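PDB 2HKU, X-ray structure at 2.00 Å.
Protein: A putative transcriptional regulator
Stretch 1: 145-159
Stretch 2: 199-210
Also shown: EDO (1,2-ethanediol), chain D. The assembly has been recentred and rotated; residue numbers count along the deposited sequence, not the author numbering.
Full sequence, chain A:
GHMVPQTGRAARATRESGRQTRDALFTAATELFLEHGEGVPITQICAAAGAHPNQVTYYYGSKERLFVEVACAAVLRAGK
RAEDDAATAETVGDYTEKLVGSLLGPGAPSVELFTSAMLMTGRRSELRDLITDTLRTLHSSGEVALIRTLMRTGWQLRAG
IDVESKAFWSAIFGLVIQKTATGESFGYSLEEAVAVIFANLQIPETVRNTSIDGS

Stretch 1, residues 145-159: ALIRTLMRTGWQLRA
Stretch 2 199-210: ANLQIPETVRNT

Where a helix ends, its last carbonyl groups lose their partners along the axis, and a neighbouring segment can supply donors while its side chains fill the hollows beside the final turn. The putative transcriptional regulator 2HKU offers a compact example, in which two stretches of one chain bury 518 Å² between them.

Stretch 1 is helical through Arg152, with a wider pi-type turn at 145-147. Thr153 is the first residue to leave helical phi/psi (-86/7), Gly154 follows at 120/-17, and an extended segment begins with Trp155 at -69/135. The turn is closed by Trp155 N bonding to Leu150 O at 2.9 Å. Stretch 2 ends one helix at Leu201, turns through Gln202 at positive phi (40/69), passes Ile203 at -92/118, and starts a second helix after Pro204, its N-cap residue. In register, the CA atoms of Gly154 and Val207 lie 5.8 Å apart, and those of Trp155 and Ile203 6.6 Å.

The principal bump is the indole of Trp155 (chi1 t, chi2 91°). Its CA-to-CB bond points sideways, but the ring end approaches the bend of stretch 2, presenting its edge. Trp155 NE1 donates to Leu201 O at 2.7 Å and 170°, a nearly straight bond that uses a carbonyl at the helix end. Beside it, Trp155 CD1 lies 3.9 Å from Ile203 CA and 4.1 Å from Pro204 CD. A large ring with one polar edge atom suits this buried place, combining apolar bulk with a donor.

Leu201 (m, t) has the largest area covered in the contact. Leu201 CD2 lies 4.1 Å from Leu150 CD1 and 4.3 Å from Trp155 CZ2, so one methyl meets both a leucine and the indole; Leu201 CD1 reaches Leu146 CD2 at 4.4 Å. Leu150 (m, t) also places Leu150 CD2 3.8 Å from Ile203 CD1, with Ile203 in the m, t rotamer. These branched chains pack without polar groups to satisfy.

Val207 (t) is the complementary bump, with its CA-to-CB bond pointing toward stretch 1. Val207 CG1 sits 3.5 Å from Thr153 OG1 and 4.3 Å from Trp155 CB, while Val207 CG2 lies 4.1 Å from Gly154 C. An ideal CB on Gly154 would be only 3.2 Å from Val207 CG2 and jammed against the preceding carbonyl, so glycine suits both the backbone and the fit. Thr153 (p) can face this apolar neighbour because Thr153 OG1 donates to Thr149 O at 3.0 Å.

Arg158 (m, p, p, chi4 102°) completes the clasp: its CA-to-CB bond points toward stretch 2, and the chain brings the guanidinium to the end of the first helix. Arg158 NH1 and Arg158 NH2 both donate to Asn200 O, at 3.0 and 2.9 Å, and this carbonyl lies at the guanidinium edge. A water accepts from Arg158 NH2 at 3.0 Å and donates to Gln202 O at 3.2 Å. Thus the indole and guanidinium engage successive carbonyls, of Leu201 and Asn200, while aliphatic side chains fill the space alongside.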

# COMPACT_ATOMS: atom_id res chain seq x y z
N ALA A 145 -3.95 -21.20 0.53
CA ALA A 145 -4.68 -21.19 -0.73
C ALA A 145 -3.69 -21.01 -1.90
O ALA A 145 -3.14 -22.02 -2.38
CB ALA A 145 -5.72 -20.15 -0.69
N LEU A 146 -3.35 -19.76 -2.29
CA LEU A 146 -2.31 -19.54 -3.37
C LEU A 146 -0.98 -20.26 -3.29
O LEU A 146 -0.63 -20.96 -4.23
CB LEU A 146 -2.00 -18.02 -3.60
CG LEU A 146 -1.12 -17.63 -4.81
CD1 LEU A 146 -1.93 -17.89 -6.09
CD2 LEU A 146 -0.68 -16.16 -4.70
N ILE A 147 -0.19 -20.07 -2.23
CA ILE A 147 1.18 -20.55 -2.17
C ILE A 147 1.22 -22.13 -2.16
O ILE A 147 2.05 -22.74 -2.80
CB ILE A 147 2.03 -19.90 -0.97
CG1 ILE A 147 2.02 -18.34 -0.98
CG2 ILE A 147 3.50 -20.37 -0.93
CD1 ILE A 147 2.57 -17.72 -2.31
N ARG A 148 0.27 -22.74 -1.47
CA ARG A 148 0.08 -24.19 -1.51
C ARG A 148 -0.35 -24.70 -2.89
O ARG A 148 0.20 -25.69 -3.34
CB ARG A 148 -0.96 -24.60 -0.48
CG ARG A 148 -1.03 -26.13 -0.18
CD ARG A 148 -2.09 -26.24 0.89
NE ARG A 148 -2.32 -27.57 1.43
CZ ARG A 148 -3.34 -27.89 2.22
NH1 ARG A 148 -4.26 -26.97 2.55
NH2 ARG A 148 -3.46 -29.13 2.66
N THR A 149 -1.37 -24.07 -3.50
CA THR A 149 -1.76 -24.35 -4.91
C THR A 149 -0.48 -24.40 -5.85
O THR A 149 -0.23 -25.40 -6.55
CB THR A 149 -2.86 -23.41 -5.40
OG1 THR A 149 -4.05 -23.62 -4.64
CG2 THR A 149 -3.24 -23.69 -6.86
N LEU A 150 0.39 -23.39 -5.74
CA LEU A 150 1.66 -23.35 -6.43
C LEU A 150 2.65 -24.43 -6.03
O LEU A 150 3.31 -25.00 -6.89
CB LEU A 150 2.35 -21.97 -6.24
CG LEU A 150 1.68 -20.70 -6.77
CD1 LEU A 150 2.69 -19.48 -6.60
CD2 LEU A 150 1.21 -20.84 -8.20
N MSE A 151 2.87 -24.63 -4.73
CA MSE A 151 3.90 -25.58 -4.34
C MSE A 151 3.56 -27.03 -4.74
O MSE A 151 4.48 -27.80 -4.98
CB MSE A 151 4.21 -25.55 -2.86
CG MSE A 151 4.91 -24.29 -2.40
SE MSE A 151 4.66 -24.26 -0.43
CE MSE A 151 6.01 -25.63 0.04
N ARG A 152 2.27 -27.36 -4.77
CA ARG A 152 1.84 -28.75 -4.89
C ARG A 152 1.84 -29.02 -6.37
O ARG A 152 2.04 -30.16 -6.78
CB ARG A 152 0.47 -29.05 -4.24
CG ARG A 152 -0.77 -28.50 -4.95
CD ARG A 152 -2.03 -29.20 -4.46
NE ARG A 152 -3.24 -28.44 -4.81
CZ ARG A 152 -3.97 -28.61 -5.92
NH1 ARG A 152 -3.62 -29.52 -6.85
NH2 ARG A 152 -5.06 -27.86 -6.12
N THR A 153 1.63 -27.96 -7.18
CA THR A 153 1.74 -28.11 -8.64
C THR A 153 3.15 -27.94 -9.22
O THR A 153 3.28 -28.02 -10.43
CB THR A 153 0.68 -27.36 -9.45
OG1 THR A 153 0.85 -25.95 -9.31
CG2 THR A 153 -0.70 -27.71 -8.96
N GLY A 154 4.19 -27.82 -8.39
CA GLY A 154 5.57 -27.73 -8.91
C GLY A 154 6.46 -26.49 -8.61
O GLY A 154 7.72 -26.52 -8.72
N TRP A 155 5.82 -25.39 -8.20
CA TRP A 155 6.56 -24.11 -8.01
C TRP A 155 7.53 -24.14 -6.80
O TRP A 155 7.20 -24.68 -5.75
CB TRP A 155 5.48 -22.98 -7.95
CG TRP A 155 5.91 -21.56 -7.74
CD1 TRP A 155 6.23 -20.61 -8.71
CD2 TRP A 155 5.99 -20.88 -6.46
NE1 TRP A 155 6.53 -19.41 -8.08
CE2 TRP A 155 6.38 -19.55 -6.72
CE3 TRP A 155 5.80 -21.30 -5.13
CZ2 TRP A 155 6.59 -18.62 -5.69
CZ3 TRP A 155 5.98 -20.36 -4.10
CH2 TRP A 155 6.39 -19.04 -4.39
N GLN A 156 8.75 -23.63 -6.98
CA GLN A 156 9.71 -23.59 -5.92
C GLN A 156 9.62 -22.27 -5.11
O GLN A 156 9.79 -21.16 -5.67
CB GLN A 156 11.15 -23.65 -6.45
CG GLN A 156 11.57 -24.93 -7.22
CD GLN A 156 11.37 -26.18 -6.41
OE1 GLN A 156 12.23 -26.55 -5.56
NE2 GLN A 156 10.22 -26.85 -6.63
N LEU A 157 9.38 -22.41 -3.79
CA LEU A 157 9.60 -21.33 -2.82
C LEU A 157 10.94 -20.70 -3.07
O LEU A 157 11.94 -21.39 -3.33
CB LEU A 157 9.63 -21.89 -1.41
CG LEU A 157 8.51 -21.87 -0.35
CD1 LEU A 157 7.09 -21.50 -0.78
CD2 LEU A 157 8.54 -23.18 0.44
N ARG A 158 10.97 -19.37 -2.96
CA ARG A 158 12.19 -18.61 -3.01
C ARG A 158 12.56 -18.25 -1.57
O ARG A 158 13.69 -17.97 -1.25
CB ARG A 158 11.97 -17.31 -3.85
CG ARG A 158 11.80 -17.47 -5.33
CD ARG A 158 10.37 -17.83 -5.68
NE ARG A 158 9.43 -16.83 -5.13
CZ ARG A 158 8.87 -15.88 -5.87
NH1 ARG A 158 8.05 -15.03 -5.26
NH2 ARG A 158 9.11 -15.77 -7.21
N ALA A 159 11.53 -18.12 -0.73
CA ALA A 159 11.67 -17.87 0.70
C ALA A 159 10.66 -18.80 1.37
O ALA A 159 9.92 -19.49 0.68
CB ALA A 159 11.37 -16.43 0.97
N ALA A 199 5.07 -11.28 -12.54
CA ALA A 199 6.50 -11.13 -12.45
C ALA A 199 7.04 -11.39 -11.08
O ALA A 199 8.19 -11.89 -10.96
CB ALA A 199 6.93 -9.71 -12.93
N ASN A 200 6.27 -11.08 -10.02
CA ASN A 200 6.73 -11.39 -8.65
C ASN A 200 6.80 -12.92 -8.40
O ASN A 200 7.65 -13.37 -7.70
CB ASN A 200 5.77 -10.79 -7.58
CG ASN A 200 5.86 -9.26 -7.47
OD1 ASN A 200 5.00 -8.63 -6.83
ND2 ASN A 200 6.84 -8.68 -8.07
N LEU A 201 5.83 -13.66 -8.94
CA LEU A 201 5.69 -15.11 -8.68
C LEU A 201 6.58 -15.93 -9.63
O LEU A 201 7.05 -16.99 -9.24
CB LEU A 201 4.24 -15.51 -8.84
CG LEU A 201 3.30 -14.90 -7.78
CD1 LEU A 201 1.86 -15.15 -8.10
CD2 LEU A 201 3.71 -15.49 -6.43
N GLN A 202 6.79 -15.40 -10.86
CA GLN A 202 7.58 -16.03 -11.95
C GLN A 202 7.28 -17.56 -12.00
O GLN A 202 8.09 -18.36 -11.58
CB GLN A 202 9.06 -15.72 -11.72
CG GLN A 202 9.87 -15.55 -12.99
CD GLN A 202 9.29 -14.45 -13.93
OE1 GLN A 202 8.64 -14.78 -14.94
NE2 GLN A 202 9.51 -13.16 -13.59
N ILE A 203 6.07 -17.91 -12.40
CA ILE A 203 5.53 -19.26 -12.32
C ILE A 203 5.89 -19.89 -13.67
O ILE A 203 5.41 -19.38 -14.70
CB ILE A 203 3.98 -19.25 -12.27
CG1 ILE A 203 3.44 -18.48 -11.07
CG2 ILE A 203 3.42 -20.73 -12.26
CD1 ILE A 203 1.93 -18.42 -11.04
N PRO A 204 6.73 -20.96 -13.66
CA PRO A 204 7.05 -21.72 -14.90
C PRO A 204 5.85 -22.09 -15.73
O PRO A 204 4.76 -22.43 -15.21
CB PRO A 204 7.78 -22.95 -14.38
CG PRO A 204 8.51 -22.48 -13.10
CD PRO A 204 7.46 -21.50 -12.48
N GLU A 205 6.03 -22.01 -17.06
CA GLU A 205 4.93 -22.25 -17.98
C GLU A 205 4.25 -23.62 -17.73
O GLU A 205 3.04 -23.74 -17.85
CB GLU A 205 5.36 -22.09 -19.45
CG GLU A 205 4.21 -21.68 -20.33
CD GLU A 205 4.54 -21.76 -21.83
OE1 GLU A 205 5.73 -21.59 -22.20
OE2 GLU A 205 3.58 -22.02 -22.64
N THR A 206 5.04 -24.62 -17.36
CA THR A 206 4.58 -26.02 -17.18
C THR A 206 3.64 -26.15 -15.95
O THR A 206 2.50 -26.70 -16.05
CB THR A 206 5.78 -27.02 -17.18
OG1 THR A 206 6.76 -26.66 -16.20
CG2 THR A 206 6.47 -27.05 -18.58
N VAL A 207 4.10 -25.56 -14.84
CA VAL A 207 3.24 -25.26 -13.66
C VAL A 207 1.97 -24.51 -14.02
O VAL A 207 0.91 -24.91 -13.60
CB VAL A 207 4.03 -24.51 -12.59
CG1 VAL A 207 3.15 -24.32 -11.31
CG2 VAL A 207 5.35 -25.22 -12.30
N ARG A 208 2.05 -23.45 -14.84
CA ARG A 208 0.85 -22.66 -15.19
C ARG A 208 -0.16 -23.46 -15.96
O ARG A 208 -1.36 -23.17 -15.92
CB ARG A 208 1.19 -21.38 -15.99
CG ARG A 208 2.12 -20.39 -15.30
CD ARG A 208 2.00 -18.93 -15.88
NE ARG A 208 2.39 -18.81 -17.30
CZ ARG A 208 3.64 -18.68 -17.77
NH1 ARG A 208 4.70 -18.63 -16.96
NH2 ARG A 208 3.83 -18.59 -19.07
N ASN A 209 0.31 -24.43 -16.73
CA ASN A 209 -0.58 -25.21 -17.62
C ASN A 209 -1.27 -26.38 -16.94
O ASN A 209 -2.31 -26.85 -17.41
CB ASN A 209 0.19 -25.73 -18.84
CG ASN A 209 0.71 -24.62 -19.68
OD1 ASN A 209 -0.01 -23.65 -19.96
ND2 ASN A 209 1.99 -24.72 -20.08
N THR A 210 -0.68 -26.87 -15.87
CA THR A 210 -1.39 -27.79 -14.97
C THR A 210 -2.85 -27.43 -14.57
O THR A 210 -3.20 -26.33 -14.05
CB THR A 210 -0.54 -28.07 -13.78
OG1 THR A 210 0.83 -28.12 -14.24
CG2 THR A 210 -0.97 -29.38 -13.10
C1 EDO D . -4.01 -15.73 -1.65
O1 EDO D . -4.69 -17.00 -1.45
C2 EDO D . -5.00 -14.74 -1.09
O2 EDO D . -4.82 -14.84 0.35
O HOH W 1 10.05 -17.90 -9.09